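Local coordinates for spore germination protein B3 (Bacillus subtilis subsp. subtilis, PDB 3N54) that takes part, as a membrane lipoprotein, in the spore's germination response to the mixture of L-asparagine, glucose, fructose and potassium ions, at residues H223-I236 against H248-Q261. Sequence-based numbering, arbitrary orientation.
Sequences HPITFEIKKSKTKI and HISVKTKGILTEDQ
Backbone bonds pair Thr226 with Thr258 and Glu228 with Ile256 and, beyond a bulge, continue from Lys231–Lys254 through Lys233–Lys252 to Lys235–Ser250, making 223-236 and 248-261 the two antiparallel arms of a beta hairpin. The register slips by one at this classic bulge: Lys254 O accepts from both Lys230 N (2.8 Å) and Lys231 N (3.2 Å), the second donor tilted 28° from the carbonyl plane.

Among side-chain polar contacts, Ser232 OG and Thr253 OG1 share a hydrogen bond of 2.7 Å; OG of Ser232, anti to its own nitrogen (chi1 -171°), is thereby turned to its cross-strand neighbour.

Phe227 packs against Gly255, its CZ 3.5 Å from Gly255 CA; a side chain on the glycine would collide with both the ring and Glu228 O. Thr253 CG2 meets the edge of the Phe227 ring in its plane, 3.9 Å from Phe227 CE2. Ile236 CG1 and Ile249 CG1 touch at 4.1 Å. Near the hairpin's open end, Gln261 CB sits over the His223 ring, 3.4 Å from its centroid and 13° off the normal, a CH-pi contact; replacing His223 with alanine would probably leave the Gln261 methylenes without this flat support.

Strand 215-220 flanks 223-229 and strand 333-342 flanks 248-258, while helix 271-299 packs on Ile225 and Leu257, and Trp206 of helix 198-208 donates to Thr253 OG1.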
loop_
_atom_site.group_PDB
_atom_site.type_symbol
_atom_site.label_atom_id
_atom_site.label_comp_id
_atom_site.label_asym_id
_atom_site.label_seq_id
_atom_site.Cartn_x
_atom_site.Cartn_y
_atom_site.Cartn_z
ATOM N N HIS A 223 -15.338 -31.496 -3.229
ATOM C CA HIS A 223 -16.511 -30.799 -2.694
ATOM C C HIS A 223 -16.137 -29.461 -2.081
ATOM O O HIS A 223 -15.275 -29.414 -1.214
ATOM C CB HIS A 223 -17.204 -31.651 -1.636
ATOM C CG HIS A 223 -17.635 -32.993 -2.135
ATOM N ND1 HIS A 223 -18.546 -33.147 -3.157
ATOM C CD2 HIS A 223 -17.288 -34.242 -1.748
ATOM C CE1 HIS A 223 -18.736 -34.435 -3.383
ATOM N NE2 HIS A 223 -17.987 -35.121 -2.539
ATOM N N PRO A 224 -16.786 -28.367 -2.522
ATOM C CA PRO A 224 -16.478 -27.054 -1.957
ATOM C C PRO A 224 -16.666 -26.966 -0.444
ATOM O O PRO A 224 -17.680 -27.414 0.087
ATOM C CB PRO A 224 -17.475 -26.129 -2.663
ATOM C CG PRO A 224 -17.735 -26.779 -3.949
ATOM C CD PRO A 224 -17.690 -28.256 -3.681
ATOM N N ILE A 225 -15.669 -26.415 0.236
ATOM C CA ILE A 225 -15.762 -26.128 1.662
ATOM C C ILE A 225 -15.176 -24.742 1.896
ATOM O O ILE A 225 -14.187 -24.369 1.264
ATOM C CB ILE A 225 -15.059 -27.192 2.541
ATOM C CG1 ILE A 225 -13.599 -27.392 2.124
ATOM C CG2 ILE A 225 -15.811 -28.519 2.465
ATOM C CD1 ILE A 225 -12.840 -28.355 3.016
ATOM N N THR A 226 -15.808 -23.975 2.776
ATOM C CA THR A 226 -15.356 -22.620 3.080
ATOM C C THR A 226 -15.234 -22.427 4.582
ATOM O O THR A 226 -16.066 -22.914 5.351
ATOM C CB THR A 226 -16.308 -21.560 2.495
ATOM O OG1 THR A 226 -16.323 -21.668 1.068
ATOM C CG2 THR A 226 -15.853 -20.171 2.861
ATOM N N PHE A 227 -14.177 -21.725 4.983
ATOM C CA PHE A 227 -13.895 -21.427 6.375
ATOM C C PHE A 227 -13.880 -19.910 6.560
ATOM O O PHE A 227 -12.973 -19.236 6.072
ATOM C CB PHE A 227 -12.551 -22.038 6.770
ATOM C CG PHE A 227 -12.155 -21.782 8.196
ATOM C CD1 PHE A 227 -12.619 -22.597 9.215
ATOM C CD2 PHE A 227 -11.303 -20.733 8.519
ATOM C CE1 PHE A 227 -12.250 -22.368 10.534
ATOM C CE2 PHE A 227 -10.930 -20.500 9.832
ATOM C CZ PHE A 227 -11.403 -21.321 10.841
ATOM N N GLU A 228 -14.893 -19.381 7.246
ATOM C CA GLU A 228 -15.011 -17.944 7.490
ATOM C C GLU A 228 -14.417 -17.597 8.851
ATOM O O GLU A 228 -14.810 -18.166 9.868
ATOM C CB GLU A 228 -16.477 -17.499 7.436
ATOM C CG GLU A 228 -16.657 -15.977 7.485
ATOM C CD GLU A 228 -18.113 -15.532 7.580
ATOM O OE1 GLU A 228 -18.980 -16.342 7.975
ATOM O OE2 GLU A 228 -18.385 -14.351 7.277
ATOM N N ILE A 229 -13.489 -16.643 8.860
ATOM C CA ILE A 229 -12.790 -16.245 10.077
ATOM C C ILE A 229 -13.701 -15.499 11.053
ATOM O O ILE A 229 -14.433 -14.593 10.657
ATOM C CB ILE A 229 -11.594 -15.316 9.757
ATOM C CG1 ILE A 229 -10.569 -16.022 8.865
ATOM C CG2 ILE A 229 -10.923 -14.844 11.038
ATOM C CD1 ILE A 229 -9.478 -15.096 8.365
ATOM N N LYS A 230 -13.656 -15.892 12.324
ATOM C CA LYS A 230 -14.359 -15.172 13.387
ATOM C C LYS A 230 -13.352 -14.423 14.261
ATOM O O LYS A 230 -13.527 -13.236 14.540
ATOM C CB LYS A 230 -15.215 -16.123 14.225
ATOM C CG LYS A 230 -16.617 -16.353 13.665
ATOM C CD LYS A 230 -17.523 -15.148 13.917
ATOM C CE LYS A 230 -18.983 -15.452 13.597
ATOM N NZ LYS A 230 -19.900 -14.409 14.155
ATOM N N LYS A 231 -12.304 -15.123 14.688
ATOM C CA LYS A 231 -11.224 -14.518 15.462
ATOM C C LYS A 231 -9.924 -15.266 15.169
ATOM O O LYS A 231 -9.919 -16.495 15.086
ATOM C CB LYS A 231 -11.553 -14.546 16.959
ATOM C CG LYS A 231 -10.721 -13.586 17.807
ATOM C CD LYS A 231 -11.291 -13.431 19.221
ATOM C CE LYS A 231 -10.589 -12.312 19.992
ATOM N NZ LYS A 231 -11.177 -12.070 21.349
ATOM N N SER A 232 -8.834 -14.524 14.987
ATOM C CA SER A 232 -7.529 -15.122 14.707
ATOM C C SER A 232 -6.420 -14.404 15.470
ATOM O O SER A 232 -6.449 -13.183 15.618
ATOM C CB SER A 232 -7.233 -15.097 13.204
ATOM O OG SER A 232 -6.073 -15.856 12.898
ATOM N N LYS A 233 -5.448 -15.176 15.946
ATOM C CA LYS A 233 -4.326 -14.652 16.713
ATOM C C LYS A 233 -3.022 -15.265 16.220
ATOM O O LYS A 233 -2.993 -16.428 15.826
ATOM C CB LYS A 233 -4.509 -14.969 18.197
ATOM C CG LYS A 233 -5.803 -14.437 18.802
ATOM C CD LYS A 233 -5.890 -14.737 20.297
ATOM C CE LYS A 233 -7.129 -14.100 20.932
ATOM N NZ LYS A 233 -7.180 -14.288 22.414
ATOM N N THR A 234 -1.947 -14.485 16.253
ATOM C CA THR A 234 -0.638 -14.964 15.826
ATOM C C THR A 234 0.447 -14.649 16.848
ATOM O O THR A 234 0.519 -13.535 17.361
ATOM C CB THR A 234 -0.227 -14.345 14.471
ATOM O OG1 THR A 234 -1.013 -14.924 13.420
ATOM C CG2 THR A 234 1.251 -14.594 14.185
ATOM N N LYS A 235 1.280 -15.646 17.140
ATOM C CA LYS A 235 2.449 -15.464 17.992
ATOM C C LYS A 235 3.688 -15.751 17.159
ATOM O O LYS A 235 3.758 -16.779 16.484
ATOM C CB LYS A 235 2.395 -16.386 19.211
ATOM C CG LYS A 235 1.403 -15.951 20.281
ATOM C CD LYS A 235 1.537 -16.801 21.546
ATOM C CE LYS A 235 0.650 -16.291 22.679
ATOM N NZ LYS A 235 0.994 -14.901 23.109
ATOM N N ILE A 236 4.656 -14.837 17.195
ATOM C CA ILE A 236 5.888 -14.980 16.431
ATOM C C ILE A 236 7.087 -15.039 17.365
ATOM O O ILE A 236 7.325 -14.111 18.131
ATOM C CB ILE A 236 6.083 -13.814 15.453
ATOM C CG1 ILE A 236 4.907 -13.731 14.476
ATOM C CG2 ILE A 236 7.378 -13.978 14.687
ATOM C CD1 ILE A 236 5.063 -12.661 13.417
ATOM N N HIS A 248 9.522 -18.770 14.201
ATOM C CA HIS A 248 8.485 -19.730 14.558
ATOM C C HIS A 248 7.183 -18.956 14.670
ATOM O O HIS A 248 6.993 -18.181 15.610
ATOM C CB HIS A 248 8.790 -20.437 15.879
ATOM C CG HIS A 248 9.857 -21.478 15.777
ATOM N ND1 HIS A 248 11.200 -21.169 15.755
ATOM C CD2 HIS A 248 9.780 -22.827 15.708
ATOM C CE1 HIS A 248 11.904 -22.284 15.671
ATOM N NE2 HIS A 248 11.066 -23.304 15.640
ATOM N N ILE A 249 6.299 -19.157 13.703
ATOM C CA ILE A 249 5.027 -18.461 13.664
ATOM C C ILE A 249 3.898 -19.419 14.004
ATOM O O ILE A 249 3.762 -20.480 13.392
ATOM C CB ILE A 249 4.773 -17.845 12.281
ATOM C CG1 ILE A 249 5.876 -16.833 11.952
ATOM C CG2 ILE A 249 3.394 -17.196 12.232
ATOM C CD1 ILE A 249 5.634 -16.034 10.684
ATOM N N SER A 250 3.094 -19.032 14.986
ATOM C CA SER A 250 1.956 -19.812 15.425
ATOM C C SER A 250 0.696 -19.055 15.051
ATOM O O SER A 250 0.587 -17.868 15.332
ATOM C CB SER A 250 2.014 -20.028 16.936
ATOM O OG SER A 250 0.950 -20.850 17.377
ATOM N N VAL A 251 -0.244 -19.734 14.401
ATOM C CA VAL A 251 -1.506 -19.124 14.004
ATOM C C VAL A 251 -2.654 -19.926 14.600
ATOM O O VAL A 251 -2.772 -21.128 14.361
ATOM C CB VAL A 251 -1.661 -19.062 12.461
ATOM C CG1 VAL A 251 -3.030 -18.525 12.075
ATOM C CG2 VAL A 251 -0.565 -18.210 11.844
ATOM N N LYS A 252 -3.481 -19.258 15.397
ATOM C CA LYS A 252 -4.671 -19.860 15.975
ATOM C C LYS A 252 -5.874 -19.076 15.476
ATOM O O LYS A 252 -5.974 -17.874 15.715
ATOM C CB LYS A 252 -4.603 -19.850 17.502
ATOM C CG LYS A 252 -3.565 -20.804 18.078
ATOM C CD LYS A 252 -3.643 -20.873 19.601
ATOM C CE LYS A 252 -2.757 -21.982 20.156
ATOM N NZ LYS A 252 -2.921 -22.157 21.629
ATOM N N THR A 253 -6.775 -19.758 14.776
ATOM C CA THR A 253 -7.937 -19.121 14.175
ATOM C C THR A 253 -9.211 -19.903 14.466
ATOM O O THR A 253 -9.235 -21.126 14.345
ATOM C CB THR A 253 -7.775 -19.017 12.642
ATOM O OG1 THR A 253 -6.473 -18.510 12.324
ATOM C CG2 THR A 253 -8.840 -18.110 12.036
ATOM N N LYS A 254 -10.261 -19.187 14.855
ATOM C CA LYS A 254 -11.577 -19.767 15.072
ATOM C C LYS A 254 -12.477 -19.269 13.950
ATOM O O LYS A 254 -12.396 -18.100 13.567
ATOM C CB LYS A 254 -12.137 -19.359 16.436
ATOM C CG LYS A 254 -11.355 -19.904 17.624
ATOM C CD LYS A 254 -12.013 -19.513 18.944
ATOM C CE LYS A 254 -11.330 -20.162 20.143
ATOM N NZ LYS A 254 -11.975 -19.776 21.434
ATOM N N GLY A 255 -13.332 -20.141 13.422
ATOM C CA GLY A 255 -14.190 -19.754 12.305
ATOM C C GLY A 255 -15.408 -20.617 12.037
ATOM O O GLY A 255 -15.594 -21.667 12.649
ATOM N N ILE A 256 -16.233 -20.142 11.107
ATOM C CA ILE A 256 -17.459 -20.816 10.698
ATOM C C ILE A 256 -17.216 -21.607 9.413
ATOM O O ILE A 256 -16.361 -21.242 8.603
ATOM C CB ILE A 256 -18.601 -19.799 10.480
ATOM C CG1 ILE A 256 -18.914 -19.066 11.786
ATOM C CG2 ILE A 256 -19.857 -20.484 9.964
ATOM C CD1 ILE A 256 -20.089 -18.117 11.690
ATOM N N LEU A 257 -17.977 -22.683 9.233
ATOM C CA LEU A 257 -17.831 -23.568 8.087
ATOM C C LEU A 257 -19.060 -23.562 7.171
ATOM O O LEU A 257 -20.179 -23.332 7.621
ATOM C CB LEU A 257 -17.546 -24.986 8.596
ATOM C CG LEU A 257 -17.335 -26.113 7.580
ATOM C CD1 LEU A 257 -16.492 -27.223 8.189
ATOM C CD2 LEU A 257 -18.662 -26.665 7.077
ATOM N N THR A 258 -18.823 -23.798 5.881
ATOM C CA THR A 258 -19.881 -23.967 4.878
ATOM C C THR A 258 -19.541 -25.226 4.070
ATOM O O THR A 258 -18.371 -25.472 3.777
ATOM C CB THR A 258 -20.018 -22.736 3.972
ATOM O OG1 THR A 258 -20.310 -21.587 4.776
ATOM C CG2 THR A 258 -21.137 -22.928 2.960
ATOM N N GLU A 259 -20.563 -26.004 3.710
ATOM C CA GLU A 259 -20.370 -27.350 3.150
ATOM C C GLU A 259 -21.126 -27.694 1.862
ATOM O O GLU A 259 -21.996 -26.949 1.406
ATOM C CB GLU A 259 -20.769 -28.378 4.222
ATOM C CG GLU A 259 -19.605 -29.056 4.924
ATOM C CD GLU A 259 -19.069 -30.252 4.159
ATOM O OE1 GLU A 259 -19.854 -30.941 3.470
ATOM O OE2 GLU A 259 -17.855 -30.519 4.266
ATOM N N ASP A 260 -20.750 -28.849 1.307
ATOM C CA ASP A 260 -21.368 -29.475 0.132
ATOM C C ASP A 260 -21.026 -30.971 0.165
ATOM O O ASP A 260 -19.856 -31.332 0.293
ATOM C CB ASP A 260 -20.873 -28.837 -1.172
ATOM C CG ASP A 260 -21.614 -27.553 -1.516
ATOM O OD1 ASP A 260 -22.862 -27.588 -1.583
ATOM O OD2 ASP A 260 -20.950 -26.514 -1.734
ATOM N N GLN A 261 -22.041 -31.830 0.043
ATOM C CA GLN A 261 -21.884 -33.297 0.187
ATOM C C GLN A 261 -21.275 -33.680 1.555
ATOM O O GLN A 261 -20.052 -33.609 1.712
ATOM C CB GLN A 261 -21.051 -33.913 -0.956
ATOM C CG GLN A 261 -21.870 -34.630 -2.044
ATOM C CD GLN A 261 -22.594 -33.698 -3.006
ATOM O OE1 GLN A 261 -23.348 -34.156 -3.867
ATOM N NE2 GLN A 261 -22.365 -32.395 -2.874
#